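Local structure of N-acetylglucosamine-specific lectin (Saxidomus purpuratus, 6A7T) at residues B[73-76]-B[77-81]; B[107-110]-B[111-114]. The protein binds N-acetylglucosamine and N-acetylgalactosamine through a C-type lectin domain, by a mode of recognition that does not depend on calcium. All blocks are in the same frame, centred on the assembly; numbering follows the deposited sequence.

Interaction 1: B[73-76]-B[77-81]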
loop_
_atom_site.group_PDB
_atom_site.type_symbol
_atom_site.label_atom_id
_atom_site.label_comp_id
_atom_site.label_asym_id
_atom_site.label_seq_id
_atom_site.Cartn_x
_atom_site.Cartn_y
_atom_site.Cartn_z
ATOM N N ASP B 73 7.663 3.568 -13.802
ATOM C CA ASP B 73 8.715 4.110 -14.703
ATOM C C ASP B 73 9.583 3.008 -15.336
ATOM O O ASP B 73 9.887 3.090 -16.545
ATOM C CB ASP B 73 9.591 5.107 -13.951
ATOM C CG ASP B 73 8.915 6.441 -13.683
ATOM O OD1 ASP B 73 7.897 6.743 -14.324
ATOM O OD2 ASP B 73 9.403 7.142 -12.791
ATOM N N PHE B 74 9.960 1.995 -14.545
ATOM C CA PHE B 74 10.720 0.884 -15.031
ATOM C C PHE B 74 9.950 0.218 -16.173
ATOM O O PHE B 74 10.512 -0.156 -17.183
ATOM C CB PHE B 74 11.023 -0.148 -13.937
ATOM C CG PHE B 74 11.430 -1.503 -14.453
ATOM C CD1 PHE B 74 12.697 -1.717 -14.985
ATOM C CD2 PHE B 74 10.518 -2.548 -14.480
ATOM C CE1 PHE B 74 13.073 -2.950 -15.487
ATOM C CE2 PHE B 74 10.890 -3.784 -14.994
ATOM C CZ PHE B 74 12.165 -3.991 -15.477
ATOM N N ILE B 75 8.652 -0.000 -15.966
ATOM C CA ILE B 75 7.865 -0.729 -16.983
ATOM C C ILE B 75 7.854 0.132 -18.261
ATOM O O ILE B 75 8.081 -0.356 -19.400
ATOM C CB ILE B 75 6.455 -1.056 -16.456
ATOM C CG1 ILE B 75 6.506 -2.150 -15.393
ATOM C CG2 ILE B 75 5.485 -1.381 -17.591
ATOM C CD1 ILE B 75 5.267 -2.263 -14.547
ATOM N N ARG B 76 7.558 1.418 -18.107
ATOM C CA ARG B 76 7.510 2.353 -19.270
ATOM C C ARG B 76 8.840 2.330 -20.033
ATOM O O ARG B 76 8.855 2.360 -21.282
ATOM C CB ARG B 76 7.155 3.766 -18.810
ATOM C CG ARG B 76 6.982 4.758 -19.945
ATOM C CD ARG B 76 6.277 6.055 -19.619
ATOM N NE ARG B 76 5.014 5.876 -18.936
ATOM C CZ ARG B 76 4.860 5.857 -17.613
ATOM N NH1 ARG B 76 5.881 6.110 -16.783
ATOM N NH2 ARG B 76 3.683 5.519 -17.149
ATOM N N GLY B 77 9.952 2.292 -19.302
ATOM C CA GLY B 77 11.291 2.179 -19.933
ATOM C C GLY B 77 11.416 0.983 -20.861
ATOM O O GLY B 77 11.906 1.105 -21.996
ATOM N N ILE B 78 10.919 -0.168 -20.431
ATOM C CA ILE B 78 10.990 -1.386 -21.218
ATOM C C ILE B 78 10.033 -1.260 -22.407
ATOM O O ILE B 78 10.373 -1.626 -23.567
ATOM C CB ILE B 78 10.690 -2.653 -20.386
ATOM C CG1 ILE B 78 11.633 -2.824 -19.193
ATOM C CG2 ILE B 78 10.678 -3.887 -21.249
ATOM C CD1 ILE B 78 13.105 -2.882 -19.588
ATOM N N LEU B 79 8.772 -0.859 -22.140
ATOM C CA LEU B 79 7.745 -0.847 -23.212
ATOM C C LEU B 79 8.091 0.176 -24.302
ATOM O O LEU B 79 7.805 -0.087 -25.462
ATOM C CB LEU B 79 6.368 -0.541 -22.614
ATOM C CG LEU B 79 5.887 -1.549 -21.579
ATOM C CD1 LEU B 79 4.473 -1.248 -21.147
ATOM C CD2 LEU B 79 5.984 -2.998 -22.058
ATOM N N SER B 80 8.701 1.305 -23.913
ATOM C CA SER B 80 9.040 2.326 -24.879
ATOM C C SER B 80 10.323 1.945 -25.641
ATOM O O SER B 80 10.614 2.545 -26.655
ATOM C CB SER B 80 9.135 3.674 -24.210
ATOM O OG SER B 80 10.194 3.676 -23.262
ATOM N N GLY B 81 11.026 0.911 -25.196
ATOM C CA GLY B 81 12.251 0.396 -25.849
ATOM C C GLY B 81 11.972 -0.509 -27.048
ATOM O O GLY B 81 12.896 -0.914 -27.689
#
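Gly-77 N, Ile-78 N, Leu-79 N and Ser-80 N donate in turn to the carbonyls of Asp-73, Phe-74, Ile-75 and Arg-76, four successive i to i+4 bonds of helix 69-80. Leu-79 N to Ile-75 O is the straightest, 2.9 Å with 170° at the hydrogen. In the conformer of Ser-80 described here the last carbonyl takes a second bond, Ser-80 OG donating to Arg-76 O at 2.7 Å from the face opposite to the one used by Ser-80 N; a second conformer is modelled, so this bond may not be permanent.

Phe-74 and Ile-78 make the aromatic part of the contact. Phe-74 CG stands anti to the backbone N (chi1 162°), and the end of the ring comes back toward the next turn, where CG1 of Ile-78 lies over one face, toward the rim. This is a CH-pi contact, 4.2 Å from CG1 to the ring centroid. Phe-35 stacks on the same ring.

Ile-75 and Leu-79 run side by side on the buried flank, with Ile-75 CG2 3.7 Å from Leu-79 CD1; Tyr-128 of strand 125-131 packs against both. On another side, the guanidinium of Arg-76 offers its edge to a carboxylate, NH1 lying 3.2 Å from Asp-73 OD1 in a salt bridge. A bend at chi3 turns it back that way, while NH2 pairs with Asp-72 and the carbonyl of Trp-136, tying the helix to strand 134-141.

These i, i+4 pairs belong to an amphipathic helix, here the second helix of the C-type lectin fold, packed against strands of both antiparallel sheets.

Interaction 2: B[107-110]-B[111-114]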
loop_
_atom_site.group_PDB
_atom_site.type_symbol
_atom_site.label_atom_id
_atom_site.label_comp_id
_atom_site.label_asym_id
_atom_site.label_seq_id
_atom_site.Cartn_x
_atom_site.Cartn_y
_atom_site.Cartn_z
ATOM N N SER B 107 -5.841 -6.164 -3.602
ATOM C CA SER B 107 -5.288 -4.953 -3.023
ATOM C C SER B 107 -5.756 -3.739 -3.813
ATOM O O SER B 107 -5.716 -3.751 -5.044
ATOM C CB SER B 107 -3.809 -4.997 -2.899
ATOM O OG SER B 107 -3.164 -5.038 -4.147
ATOM N N PRO B 108 -6.224 -2.655 -3.172
ATOM C CA PRO B 108 -6.539 -1.410 -3.871
ATOM C C PRO B 108 -5.308 -0.744 -4.485
ATOM O O PRO B 108 -4.187 -0.916 -4.026
ATOM C CB PRO B 108 -7.017 -0.426 -2.792
ATOM C CG PRO B 108 -7.337 -1.294 -1.620
ATOM C CD PRO B 108 -6.498 -2.538 -1.725
ATOM N N PHE B 109 -5.549 0.071 -5.501
ATOM C CA PHE B 109 -4.480 0.836 -6.059
ATOM C C PHE B 109 -3.903 1.731 -4.975
ATOM O O PHE B 109 -4.683 2.255 -4.132
ATOM C CB PHE B 109 -4.967 1.704 -7.210
ATOM C CG PHE B 109 -5.464 0.986 -8.444
ATOM C CD1 PHE B 109 -4.934 -0.223 -8.840
ATOM C CD2 PHE B 109 -6.490 1.548 -9.196
ATOM C CE1 PHE B 109 -5.395 -0.851 -9.979
ATOM C CE2 PHE B 109 -6.964 0.916 -10.334
ATOM C CZ PHE B 109 -6.406 -0.284 -10.723
ATOM N N THR B 110 -2.575 1.903 -5.051
ATOM C CA THR B 110 -1.817 2.883 -4.314
ATOM C C THR B 110 -1.398 3.964 -5.294
ATOM O O THR B 110 -2.002 5.016 -5.391
ATOM C CB THR B 110 -0.667 2.198 -3.558
ATOM O OG1 THR B 110 0.060 1.266 -4.365
ATOM C CG2 THR B 110 -1.167 1.399 -2.377
ATOM N N PHE B 111 -0.355 3.681 -6.077
ATOM C CA PHE B 111 -0.012 4.478 -7.232
ATOM C C PHE B 111 -1.170 4.397 -8.232
ATOM O O PHE B 111 -1.761 3.348 -8.341
ATOM C CB PHE B 111 1.266 3.932 -7.870
ATOM C CG PHE B 111 1.593 4.536 -9.213
ATOM C CD1 PHE B 111 2.138 5.798 -9.318
ATOM C CD2 PHE B 111 1.310 3.856 -10.395
ATOM C CE1 PHE B 111 2.400 6.372 -10.558
ATOM C CE2 PHE B 111 1.548 4.439 -11.625
ATOM C CZ PHE B 111 2.125 5.676 -11.720
ATOM N N ILE B 112 -1.535 5.545 -8.827
ATOM C CA ILE B 112 -2.593 5.635 -9.805
ATOM C C ILE B 112 -1.938 5.955 -11.137
ATOM O O ILE B 112 -1.301 6.993 -11.303
ATOM C CB ILE B 112 -3.643 6.706 -9.435
ATOM C CG1 ILE B 112 -4.173 6.473 -8.017
ATOM C CG2 ILE B 112 -4.763 6.738 -10.470
ATOM C CD1 ILE B 112 -5.101 5.287 -7.869
ATOM N N GLY B 113 -2.075 5.028 -12.097
ATOM C CA GLY B 113 -1.332 5.114 -13.349
ATOM C C GLY B 113 -2.208 5.247 -14.589
ATOM O O GLY B 113 -1.730 5.011 -15.731
ATOM N N TRP B 114 -3.493 5.533 -14.416
ATOM C CA TRP B 114 -4.419 5.740 -15.586
ATOM C C TRP B 114 -3.887 6.816 -16.533
ATOM O O TRP B 114 -3.334 7.853 -16.139
ATOM C CB TRP B 114 -5.803 6.171 -15.126
ATOM C CG TRP B 114 -6.572 5.198 -14.322
ATOM C CD1 TRP B 114 -6.877 5.299 -12.997
ATOM C CD2 TRP B 114 -7.141 3.984 -14.803
ATOM N NE1 TRP B 114 -7.662 4.248 -12.632
ATOM C CE2 TRP B 114 -7.811 3.403 -13.711
ATOM C CE3 TRP B 114 -7.132 3.327 -16.040
ATOM C CZ2 TRP B 114 -8.494 2.201 -13.813
ATOM C CZ3 TRP B 114 -7.822 2.144 -16.131
ATOM C CH2 TRP B 114 -8.485 1.588 -15.041
HETATM O O HOH W 1 -1.313 0.923 -7.413
#
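Phe-109 leans over the chain that follows it, meeting Ile-112 and Trp-114 in the long loop between strands 100-103 and 125-131 of the C-type lectin fold. The stretch has no regular helix or strand, and no direct hydrogen bond joins its two halves, so side chains and one water make the contact.

Phe-109 uses two parts of its side chain. Its CB touches the end of Ile-112, with CD1 at 3.6 Å; the two torsions of that isoleucine turn the same way (chi1 -53°, chi2 -73°), which folds CD1 back toward the phenylalanine. Farther out, Phe-109 CE2 comes to 4.0 Å from Trp-114 CZ2, and Trp-114 NE1 is almost as near. The two side chains cross at about a right angle, the phenyl and the five-membered ring having planes 80° apart and centroids 5.9 Å apart, an oblique meeting. Trp-103, Trp-138 and Leu-126 also pack on Phe-109, while Tyr-101 and Trp-138 meet Trp-114 edge-to-face, making this an aromatic cluster beneath the loop.

Phe-111 goes another way: its ring reaches Ser-69 and Asp-72 at the start of helix 69-80, and Val-66. Thr-110 likewise turns from the cluster. Its OG1, set between the backbone N and the carbonyl carbon, bonds to the carbonyl of Glu-67, and Gly-35 of the other chain packs on its side chain.

Water 1 bridges the backbone here, accepting from Thr-110 N at 2.9 Å and donating to Phe-111 O at 2.6 Å.

Interaction 1 precedes interaction 2 in the sequence. Their centres are 18 Å apart and their nearest atoms about 6 Å, without touching. What joins them is the start of helix 69-80: Phe-111 rests on Asp-72, whose carboxylate also holds Arg-76. Both lie near, but not in, the calcium site formed by Thr-65, Glu-67, Glu-71 and Glu-154. The side chain of Ile-75 is about 7 Å from the metal and that of Thr-110 about 9 Å. Interaction 2 lies beside the sugar site: the side chain of Trp-114 is about 4 Å from that of Lys-118, which binds N-acetylglucosamine and N-acetylgalactosamine in structures of this protein, though neither is bound to this chain here.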